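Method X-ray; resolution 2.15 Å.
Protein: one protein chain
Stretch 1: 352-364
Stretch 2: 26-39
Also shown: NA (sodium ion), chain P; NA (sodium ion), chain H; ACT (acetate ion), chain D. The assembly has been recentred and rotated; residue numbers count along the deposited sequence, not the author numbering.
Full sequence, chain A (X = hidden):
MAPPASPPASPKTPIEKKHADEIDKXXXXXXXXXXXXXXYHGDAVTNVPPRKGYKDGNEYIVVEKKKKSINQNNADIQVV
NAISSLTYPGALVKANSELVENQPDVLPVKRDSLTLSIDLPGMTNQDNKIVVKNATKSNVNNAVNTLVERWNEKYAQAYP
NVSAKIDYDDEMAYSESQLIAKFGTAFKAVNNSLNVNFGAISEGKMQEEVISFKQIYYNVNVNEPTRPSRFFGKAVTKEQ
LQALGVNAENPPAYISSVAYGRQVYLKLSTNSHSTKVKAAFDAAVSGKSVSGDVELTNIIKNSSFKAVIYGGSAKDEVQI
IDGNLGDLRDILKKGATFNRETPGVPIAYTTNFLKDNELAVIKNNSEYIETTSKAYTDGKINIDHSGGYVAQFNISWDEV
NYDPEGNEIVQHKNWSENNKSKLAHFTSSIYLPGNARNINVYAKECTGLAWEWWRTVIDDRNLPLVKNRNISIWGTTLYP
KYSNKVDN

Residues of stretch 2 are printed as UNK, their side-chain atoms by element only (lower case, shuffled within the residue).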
ATOM      1  N   ASN A 352       4.438 -17.345  19.506  1.00 31.39           N
ATOM      2  CA  ASN A 352       3.791 -17.444  20.810  1.00 35.27           C
ATOM      3  C   ASN A 352       4.819 -17.302  21.921  1.00 33.32           C
ATOM      4  O   ASN A 352       5.913 -17.861  21.830  1.00 34.05           O
ATOM      5  CB  ASN A 352       3.071 -18.785  20.963  1.00 41.34           C
ATOM      6  CG  ASN A 352       1.864 -18.917  20.053  1.00 46.25           C
ATOM      7  OD1 ASN A 352       1.665 -18.114  19.143  1.00 47.29           O
ATOM      8  ND2 ASN A 352       1.055 -19.941  20.295  1.00 50.98           N
ATOM      9  N   PHE A 353       4.472 -16.555  22.965  1.00 34.02           N
ATOM     10  CA  PHE A 353       5.317 -16.477  24.151  1.00 31.82           C
ATOM     11  C   PHE A 353       5.374 -17.854  24.804  1.00 32.42           C
ATOM     12  O   PHE A 353       4.366 -18.554  24.869  1.00 31.31           O
ATOM     13  CB  PHE A 353       4.775 -15.439  25.138  1.00 30.26           C
ATOM     14  CG  PHE A 353       4.902 -14.017  24.659  1.00 34.48           C
ATOM     15  CD1 PHE A 353       6.130 -13.373  24.678  1.00 38.27           C
ATOM     16  CD2 PHE A 353       3.791 -13.320  24.203  1.00 39.40           C
ATOM     17  CE1 PHE A 353       6.251 -12.062  24.240  1.00 36.22           C
ATOM     18  CE2 PHE A 353       3.908 -12.009  23.766  1.00 40.99           C
ATOM     19  CZ  PHE A 353       5.139 -11.381  23.785  1.00 36.77           C
ATOM     20  N   LEU A 354       6.551 -18.244  25.279  1.00 33.40           N
ATOM     21  CA  LEU A 354       6.718 -19.558  25.891  1.00 39.40           C
ATOM     22  C   LEU A 354       6.028 -19.646  27.247  1.00 35.72           C
ATOM     23  O   LEU A 354       5.693 -20.733  27.713  1.00 38.06           O
ATOM     24  CB  LEU A 354       8.204 -19.904  26.037  1.00 41.79           C
ATOM     25  CG  LEU A 354       8.700 -21.113  25.242  1.00 45.71           C
ATOM     26  CD1 LEU A 354      10.146 -21.437  25.597  1.00 45.73           C
ATOM     27  CD2 LEU A 354       7.796 -22.314  25.478  1.00 46.74           C
ATOM     28  N   LYS A 355       5.810 -18.498  27.877  1.00 38.02           N
ATOM     29  CA  LYS A 355       5.258 -18.468  29.227  1.00 39.63           C
ATOM     30  C   LYS A 355       3.834 -19.014  29.315  1.00 44.13           C
ATOM     31  O   LYS A 355       3.539 -19.859  30.158  1.00 48.87           O
ATOM     32  CB  LYS A 355       5.313 -17.050  29.797  1.00 37.37           C
ATOM     33  CG  LYS A 355       4.783 -16.929  31.215  1.00 39.21           C
ATOM     34  CD  LYS A 355       4.944 -15.507  31.732  1.00 51.20           C
ATOM     35  CE  LYS A 355       4.404 -15.365  33.145  1.00 57.78           C
ATOM     36  NZ  LYS A 355       4.576 -13.983  33.674  1.00 60.16           N
ATOM     37  N   ASP A 356       2.953 -18.532  28.448  1.00 48.39           N
ATOM     38  CA  ASP A 356       1.550 -18.920  28.511  1.00 50.08           C
ATOM     39  C   ASP A 356       1.002 -19.319  27.147  1.00 40.43           C
ATOM     40  O   ASP A 356      -0.213 -19.385  26.960  1.00 40.66           O
ATOM     41  CB  ASP A 356       0.714 -17.779  29.099  1.00 60.09           C
ATOM     42  CG  ASP A 356       0.878 -16.479  28.327  1.00 66.15           C
ATOM     43  OD1 ASP A 356       1.847 -16.367  27.547  1.00 66.29           O
ATOM     44  OD2 ASP A 356       0.043 -15.565  28.502  1.00 70.16           O
ATOM     45  N   ASN A 357       1.899 -19.577  26.198  1.00 37.19           N
ATOM     46  CA  ASN A 357       1.514 -19.923  24.828  1.00 39.70           C
ATOM     47  C   ASN A 357       0.617 -18.868  24.175  1.00 46.96           C
ATOM     48  O   ASN A 357      -0.150 -19.170  23.259  1.00 48.57           O
ATOM     49  CB  ASN A 357       0.846 -21.301  24.779  1.00 36.69           C
ATOM     50  CG  ASN A 357       1.791 -22.423  25.179  1.00 40.19           C
ATOM     51  OD1 ASN A 357       2.903 -22.530  24.662  1.00 37.51           O
ATOM     52  ND2 ASN A 357       1.350 -23.265  26.108  1.00 41.48           N
ATOM     53  N   GLU A 358       0.723 -17.632  24.647  1.00 49.46           N
ATOM     54  CA  GLU A 358      -0.110 -16.549  24.138  1.00 52.34           C
ATOM     55  C   GLU A 358       0.482 -15.942  22.869  1.00 43.32           C
ATOM     56  O   GLU A 358       1.702 -15.892  22.700  1.00 33.96           O
ATOM     57  CB  GLU A 358      -0.293 -15.471  25.206  1.00 60.94           C
ATOM     58  CG  GLU A 358      -1.638 -14.773  25.148  1.00 75.04           C
ATOM     59  CD  GLU A 358      -2.767 -15.626  25.694  1.00 85.52           C
ATOM     60  OE1 GLU A 358      -2.482 -16.628  26.383  1.00 88.79           O
ATOM     61  OE2 GLU A 358      -3.940 -15.287  25.438  1.00 87.91           O
ATOM     62  N   LEU A 359      -0.393 -15.481  21.981  1.00 46.37           N
ATOM     63  CA  LEU A 359       0.023 -14.956  20.688  1.00 48.01           C
ATOM     64  C   LEU A 359       0.745 -13.616  20.828  1.00 44.24           C
ATOM     65  O   LEU A 359       0.237 -12.687  21.457  1.00 51.00           O
ATOM     66  CB  LEU A 359      -1.191 -14.817  19.766  1.00 53.26           C
ATOM     67  CG  LEU A 359      -0.943 -14.622  18.270  1.00 56.11           C
ATOM     68  CD1 LEU A 359      -0.072 -15.738  17.720  1.00 51.03           C
ATOM     69  CD2 LEU A 359      -2.262 -14.561  17.518  1.00 62.89           C
ATOM     70  N   ALA A 360       1.939 -13.530  20.249  1.00 39.19           N
ATOM     71  CA  ALA A 360       2.720 -12.296  20.265  1.00 36.36           C
ATOM     72  C   ALA A 360       2.281 -11.379  19.132  1.00 39.34           C
ATOM     73  O   ALA A 360       2.300 -11.774  17.967  1.00 41.03           O
ATOM     74  CB  ALA A 360       4.201 -12.608  20.141  1.00 32.53           C
ATOM     75  N   VAL A 361       1.890 -10.157  19.477  1.00 40.26           N
ATOM     76  CA  VAL A 361       1.402  -9.205  18.487  1.00 38.78           C
ATOM     77  C   VAL A 361       2.308  -7.978  18.403  1.00 36.44           C
ATOM     78  O   VAL A 361       2.675  -7.395  19.425  1.00 34.52           O
ATOM     79  CB  VAL A 361      -0.040  -8.749  18.808  1.00 39.01           C
ATOM     80  CG1 VAL A 361      -0.586  -7.862  17.691  1.00 41.63           C
ATOM     81  CG2 VAL A 361      -0.947  -9.958  19.035  1.00 31.41           C
ATOM     82  N   ILE A 362       2.672  -7.595  17.184  1.00 36.01           N
ATOM     83  CA  ILE A 362       3.464  -6.390  16.973  1.00 39.00           C
ATOM     84  C   ILE A 362       2.574  -5.148  16.944  1.00 41.63           C
ATOM     85  O   ILE A 362       1.676  -5.030  16.109  1.00 36.78           O
ATOM     86  CB  ILE A 362       4.282  -6.458  15.670  1.00 38.68           C
ATOM     87  CG1 ILE A 362       5.216  -7.669  15.680  1.00 37.91           C
ATOM     88  CG2 ILE A 362       5.081  -5.181  15.477  1.00 33.42           C
ATOM     89  CD1 ILE A 362       6.192  -7.692  14.510  1.00 39.00           C
ATOM     90  N   LYS A 363       2.832  -4.221  17.861  1.00 40.84           N
ATOM     91  CA  LYS A 363       2.066  -2.984  17.930  1.00 44.04           C
ATOM     92  C   LYS A 363       2.758  -1.864  17.158  1.00 38.33           C
ATOM     93  O   LYS A 363       3.841  -1.417  17.533  1.00 36.63           O
ATOM     94  CB  LYS A 363       1.847  -2.575  19.389  1.00 49.23           C
ATOM     95  CG  LYS A 363       1.096  -1.267  19.563  1.00 59.47           C
ATOM     96  CD  LYS A 363       0.547  -1.138  20.975  1.00 67.00           C
ATOM     97  CE  LYS A 363      -0.427  -2.267  21.285  1.00 70.57           C
ATOM     98  NZ  LYS A 363      -0.976  -2.183  22.668  1.00 75.16           N
ATOM     99  N   ASN A 364       2.128  -1.416  16.076  1.00 42.06           N
ATOM    100  CA  ASN A 364       2.701  -0.360  15.245  1.00 41.47           C
ATOM    101  C   ASN A 364       1.960   0.964  15.378  1.00 46.97           C
ATOM    102  O   ASN A 364       0.733   0.996  15.451  1.00 49.51           O
ATOM    103  CB  ASN A 364       2.708  -0.773  13.771  1.00 31.03           C
ATOM    104  CG  ASN A 364       3.458  -2.063  13.528  1.00 33.33           C
ATOM    105  OD1 ASN A 364       4.652  -2.053  13.230  1.00 36.07           O
ATOM    106  ND2 ASN A 364       2.759  -3.185  13.649  1.00 32.27           N
ATOM    107  N   UNK A  26      11.176 -20.281  36.372  1.00 39.71           N
ATOM    108  CA  UNK A  26      11.881 -19.078  35.937  1.00 44.46           C
ATOM    109  C   UNK A  26      11.108 -18.347  34.842  1.00 46.06           C
ATOM    110  O   UNK A  26      10.930 -17.131  34.900  1.00 45.68           O
ATOM    111  c   UNK A  26      13.301 -19.406  35.459  1.00 41.57           C
ATOM    112  c   UNK A  26      15.345 -16.032  33.755  1.00 43.73           C
ATOM    113  o   UNK A  26      15.998 -14.953  33.204  1.00 38.85           O
ATOM    114  c   UNK A  26      15.172 -16.110  35.120  1.00 48.09           C
ATOM    115  c   UNK A  26      14.023 -18.218  34.859  1.00 41.25           C
ATOM    116  c   UNK A  26      14.515 -17.200  35.665  1.00 46.76           C
ATOM    117  c   UNK A  26      14.210 -18.115  33.486  1.00 39.43           C
ATOM    118  c   UNK A  26      14.866 -17.031  32.933  1.00 41.99           C
ATOM    119  N   UNK A  27      10.646 -19.094  33.846  1.00 39.49           N
ATOM    120  CA  UNK A  27       9.907 -18.498  32.739  1.00 40.19           C
ATOM    121  C   UNK A  27       8.535 -18.001  33.197  1.00 43.16           C
ATOM    122  O   UNK A  27       8.102 -16.913  32.819  1.00 40.01           O
ATOM    123  c   UNK A  27      11.152 -19.828  31.000  1.00 31.64           C
ATOM    124  c   UNK A  27       9.771 -19.478  31.553  1.00 36.74           C
ATOM    125  c   UNK A  27       8.901 -18.884  30.453  1.00 36.73           C
ATOM    126  c   UNK A  27      11.123 -20.769  29.810  1.00 29.61           C
ATOM    127  N   UNK A  28       7.867 -18.795  34.030  1.00 42.59           N
ATOM    128  CA  UNK A  28       6.570 -18.411  34.580  1.00 48.45           C
ATOM    129  C   UNK A  28       6.681 -17.213  35.522  1.00 51.48           C
ATOM    130  O   UNK A  28       5.690 -16.546  35.807  1.00 56.65           O
ATOM    131  c   UNK A  28       5.440 -20.706  34.367  1.00 60.67           C
ATOM    132  c   UNK A  28       4.981 -21.950  35.112  1.00 65.89           C
ATOM    133  c   UNK A  28       5.907 -19.593  35.298  1.00 54.32           C
ATOM    134  o   UNK A  28       5.001 -21.998  36.342  1.00 70.84           O
ATOM    135  n   UNK A  28       4.563 -22.965  34.363  1.00 61.11           N
ATOM    136  N   UNK A  29       7.890 -16.945  36.005  1.00 46.56           N
ATOM    137  CA  UNK A  29       8.119 -15.826  36.900  1.00 47.36           C
ATOM    138  C   UNK A  29       8.413 -14.527  36.173  1.00 48.32           C
ATOM    139  O   UNK A  29       8.500 -13.464  36.789  1.00 55.93           O
ATOM    140  N   UNK A  30       8.568 -14.611  34.855  1.00 44.42           N
ATOM    141  CA  UNK A  30       8.884 -13.438  34.048  1.00 45.39           C
ATOM    142  C   UNK A  30       7.680 -12.507  33.931  1.00 54.74           C
ATOM    143  O   UNK A  30       6.670 -12.855  33.319  1.00 53.10           O
ATOM    144  c   UNK A  30      11.031 -15.024  31.186  1.00 45.03           C
ATOM    145  c   UNK A  30       9.370 -13.855  32.657  1.00 43.03           C
ATOM    146  c   UNK A  30      10.644 -14.704  32.618  1.00 46.31           C
ATOM    147  c   UNK A  30      11.779 -13.992  33.330  1.00 48.77           C
ATOM    148  N   UNK A  31       7.795 -11.323  34.526  1.00 60.82           N
ATOM    149  CA  UNK A  31       6.729 -10.330  34.477  1.00 65.22           C
ATOM    150  C   UNK A  31       6.922  -9.333  33.337  1.00 60.48           C
ATOM    151  O   UNK A  31       7.925  -8.621  33.282  1.00 62.33           O
ATOM    152  o   UNK A  31       6.694 -10.933  37.780  1.00 92.18           O
ATOM    153  o   UNK A  31       4.733 -10.582  36.855  1.00 95.04           O
ATOM    154  c   UNK A  31       6.620  -9.589  35.811  1.00 77.74           C
ATOM    155  c   UNK A  31       5.971 -10.429  36.893  1.00 89.52           C
ATOM    156  N   UNK A  32       5.954  -9.291  32.429  1.00 51.24           N
ATOM    157  CA  UNK A  32       5.964  -8.330  31.335  1.00 52.56           C
ATOM    158  C   UNK A  32       4.558  -8.166  30.780  1.00 56.53           C
ATOM    159  O   UNK A  32       3.717  -9.052  30.933  1.00 61.79           O
ATOM    160  c   UNK A  32       7.187 -11.286  30.176  1.00 51.47           C
ATOM    161  c   UNK A  32       6.916 -12.537  29.645  1.00 50.19           C
ATOM    162  c   UNK A  32       5.497 -11.523  28.006  1.00 48.24           C
ATOM    163  c   UNK A  32       5.774 -10.277  28.544  1.00 48.01           C
ATOM    164  o   UNK A  32       5.797 -13.890  28.029  1.00 46.48           O
ATOM    165  c   UNK A  32       6.923  -8.773  30.223  1.00 52.66           C
ATOM    166  c   UNK A  32       6.070 -12.649  28.560  1.00 49.05           C
ATOM    167  c   UNK A  32       6.620 -10.138  29.638  1.00 49.88           C
ATOM    168  N   UNK A  33       4.305  -7.027  30.149  1.00 57.25           N
ATOM    169  CA  UNK A  33       3.040  -6.805  29.462  1.00 63.71           C
ATOM    170  C   UNK A  33       3.143  -7.310  28.028  1.00 65.63           C
ATOM    171  O   UNK A  33       3.831  -6.712  27.200  1.00 63.60           O
ATOM    172  c   UNK A  33       1.217  -5.071  29.115  1.00 72.60           C
ATOM    173  o   UNK A  33       0.602  -5.850  28.385  1.00 72.78           O
ATOM    174  c   UNK A  33       2.671  -5.320  29.482  1.00 68.12           C
ATOM    175  n   UNK A  33       0.662  -3.978  29.623  1.00 77.43           N
ATOM    176  N   UNK A  34       2.454  -8.413  27.742  1.00 69.46           N
ATOM    177  CA  UNK A  34       2.528  -9.053  26.432  1.00 70.52           C
ATOM    178  C   UNK A  34       2.031  -8.128  25.324  1.00 71.19           C
ATOM    179  O   UNK A  34       2.389  -8.291  24.157  1.00 70.41           O
ATOM    180  c   UNK A  34       1.721 -10.355  26.422  1.00 73.30           C
ATOM    181  n   UNK A  34      -2.748 -10.368  25.750  1.00 79.45           N
ATOM    182  c   UNK A  34      -0.500 -11.449  25.990  1.00 76.65           C
ATOM    183  c   UNK A  34       0.217 -10.152  26.315  1.00 75.23           C
ATOM    184  c   UNK A  34      -1.705 -11.202  25.092  1.00 76.68           C
ATOM    185  N   UNK A  35       1.211  -7.153  25.699  1.00 72.78           N
ATOM    186  CA  UNK A  35       0.633  -6.230  24.734  1.00 74.81           C
ATOM    187  C   UNK A  35       1.580  -5.087  24.389  1.00 69.38           C
ATOM    188  O   UNK A  35       1.293  -4.285  23.500  1.00 69.68           O
ATOM    189  n   UNK A  35      -2.277  -6.731  26.757  1.00 86.70           N
ATOM    190  c   UNK A  35      -1.704  -6.765  25.560  1.00 84.44           C
ATOM    191  c   UNK A  35      -0.690  -5.675  25.264  1.00 81.58           C
ATOM    192  o   UNK A  35      -1.964  -7.632  24.725  1.00 84.46           O
ATOM    193  N   UNK A  36       2.710  -5.019  25.089  1.00 66.00           N
ATOM    194  CA  UNK A  36       3.638  -3.902  24.929  1.00 63.53           C
ATOM    195  C   UNK A  36       5.101  -4.310  24.741  1.00 56.93           C
ATOM    196  O   UNK A  36       5.994  -3.463  24.767  1.00 56.13           O
ATOM    197  o   UNK A  36       1.470  -2.062  25.211  1.00 73.38           O
ATOM    198  n   UNK A  36       1.672  -2.100  27.446  1.00 74.58           N
ATOM    199  c   UNK A  36       3.510  -2.938  26.111  1.00 68.27           C
ATOM    200  c   UNK A  36       2.125  -2.327  26.219  1.00 72.81           C
ATOM    201  N   UNK A  37       5.342  -5.602  24.548  1.00 49.34           N
ATOM    202  CA  UNK A  37       6.699  -6.108  24.358  1.00 47.25           C
ATOM    203  C   UNK A  37       7.236  -5.840  22.949  1.00 41.82           C
ATOM    204  O   UNK A  37       8.383  -5.423  22.781  1.00 45.48           O
ATOM    205  c   UNK A  37       6.789  -7.819  26.197  1.00 55.68           C
ATOM    206  c   UNK A  37       8.017  -8.245  24.065  1.00 51.87           C
ATOM    207  c   UNK A  37       6.786  -7.616  24.691  1.00 51.01           C
ATOM    208  N   UNK A  38       6.401  -6.070  21.941  1.00 36.84           N
ATOM    209  CA  UNK A  38       6.812  -5.876  20.554  1.00 36.67           C
ATOM    210  C   UNK A  38       6.151  -4.637  19.959  1.00 40.18           C
ATOM    211  O   UNK A  38       4.956  -4.644  19.653  1.00 39.60           O
ATOM    212  c   UNK A  38       7.081  -8.432  20.174  1.00 37.47           C
ATOM    213  c   UNK A  38       6.522  -9.585  19.362  1.00 36.59           C
ATOM    214  c   UNK A  38       8.591  -8.382  20.053  1.00 34.34           C
ATOM    215  c   UNK A  38       6.466  -7.109  19.717  1.00 33.15           C
ATOM    216  N   UNK A  39       6.934  -3.575  19.796  1.00 43.32           N
ATOM    217  CA  UNK A  39       6.410  -2.310  19.296  1.00 45.96           C
ATOM    218  C   UNK A  39       7.287  -1.681  18.215  1.00 40.68           C
ATOM    219  O   UNK A  39       8.514  -1.789  18.247  1.00 40.44           O
ATOM    220  c   UNK A  39       6.237  -1.283  20.437  1.00 50.16           C
ATOM    221  c   UNK A  39       7.524  -1.157  21.234  1.00 50.01           C
ATOM    222  c   UNK A  39       5.085  -1.678  21.344  1.00 53.51           C
TER
HETATM  223 NA    NA P1541       3.353 -14.192  27.881  1.00 65.10          NA
HETATM  224 NA    NA H1533       6.183  -3.087  11.630  1.00 54.30          NA
HETATM  225  C   ACT D1529       2.739 -12.616  30.816  1.00106.69           C
HETATM  226  O   ACT D1529       3.648 -12.355  31.634  1.00108.07           O
HETATM  227  OXT ACT D1529       2.652 -13.730  30.255  1.00104.78           O
HETATM  228  CH3 ACT D1529       1.703 -11.573  30.519  1.00106.38           C
HETATM  229  O   HOH W   1       7.594 -16.048  27.396  1.00 33.26           O
HETATM  230  O   HOH W   2       1.043  -9.948  22.106  1.00 43.20           O
HETATM  231  O   HOH W   3       3.681  -7.372  21.952  1.00 61.51           O
HETATM  232  O   HOH W   4       4.233  -5.302  12.056  1.00 51.30           O
HETATM  233  O   HOH W   5       7.821  -5.422  11.724  1.00 35.19           O

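Position 26 carries one carbon and then a six-carbon ring bearing an oxygen, and its side chain is out of reach of stretch 1; it is Tyr26. Position 27 has four carbons forked at the first, one arm two carbons long, which identifies Ile27; its CD1 lies 4.4 Å from Leu354 CD1, and its CG2 4.1 Å from Lys355 CB. At 28, three carbons end in one oxygen and one nitrogen, the pattern of Gln28, whose backbone O is 3.2 Å from Lys355 CE. Position 29 has no side-chain atoms and is Gly29. Position 30 has four carbons forked at the second, hence Leu30; its O accepts a very short hydrogen bond from Lys355 NZ, 2.4 Å. Two carbons, the second with two oxygens, make 31 Asp31, its CB directed away from stretch 1.

Position 32 again shows one carbon and a six-carbon ring with an oxygen, and that oxygen lies 3.4 Å from Phe353 CD1. This is Tyr32. Its ring and that of Phe353 meet obliquely, centroids 5.2 Å apart and planes at 47°. Tyr32 OH also binds a sodium ion at 2.5 Å, and Asp356 OD1 reaches the same ion at 2.7 Å.

Position 33, two carbons with an oxygen and a nitrogen on the second, is Asn33, beyond reach of stretch 1. At 34, four carbons in a row end in nitrogen: Lys34, with CB 3.8 Å from Phe353 CE2 and CE 3.6 Å from Glu358 CG. Positions 35 and 36 repeat the pattern of 33, giving Asn35 and Asn36. A type I turn spans Asn33 to Asn36, closed by Asn36 N to Asn33 O at 2.9 Å; Lys363 NZ makes a weak hydrogen bond to Asn35 O, 3.2 Å.

Position 37 is one carbon bearing two, Val37, its CB 4.2 Å from Phe353 CZ. Position 38 has four carbons forked at the second, so Leu38; its CD1 lies 3.9 Å from Ala360 CB. Position 39, again one carbon bearing two, is Val39, its CG1 3.9 Å from Lys363 CB on the same sheet face.

The contact buries 906 Å² and combines distinct modes. Lys355, extended with every chi trans, reaches the Leu30 carbonyl, and its NZ also bonds acetate O at 2.8 Å. Phe353 packs against Tyr32, Lys34 and Val37. A water links Lys34 O, Leu38 N and Val361 O where the backbones do not bond directly. Beyond it, Lys363 N donates to Leu38 O at 2.8 Å and 178°, beside the parallel bridge of Lys363 with Val39.

Stretch 2 (26-39) YIQGLDYNKNNVLV
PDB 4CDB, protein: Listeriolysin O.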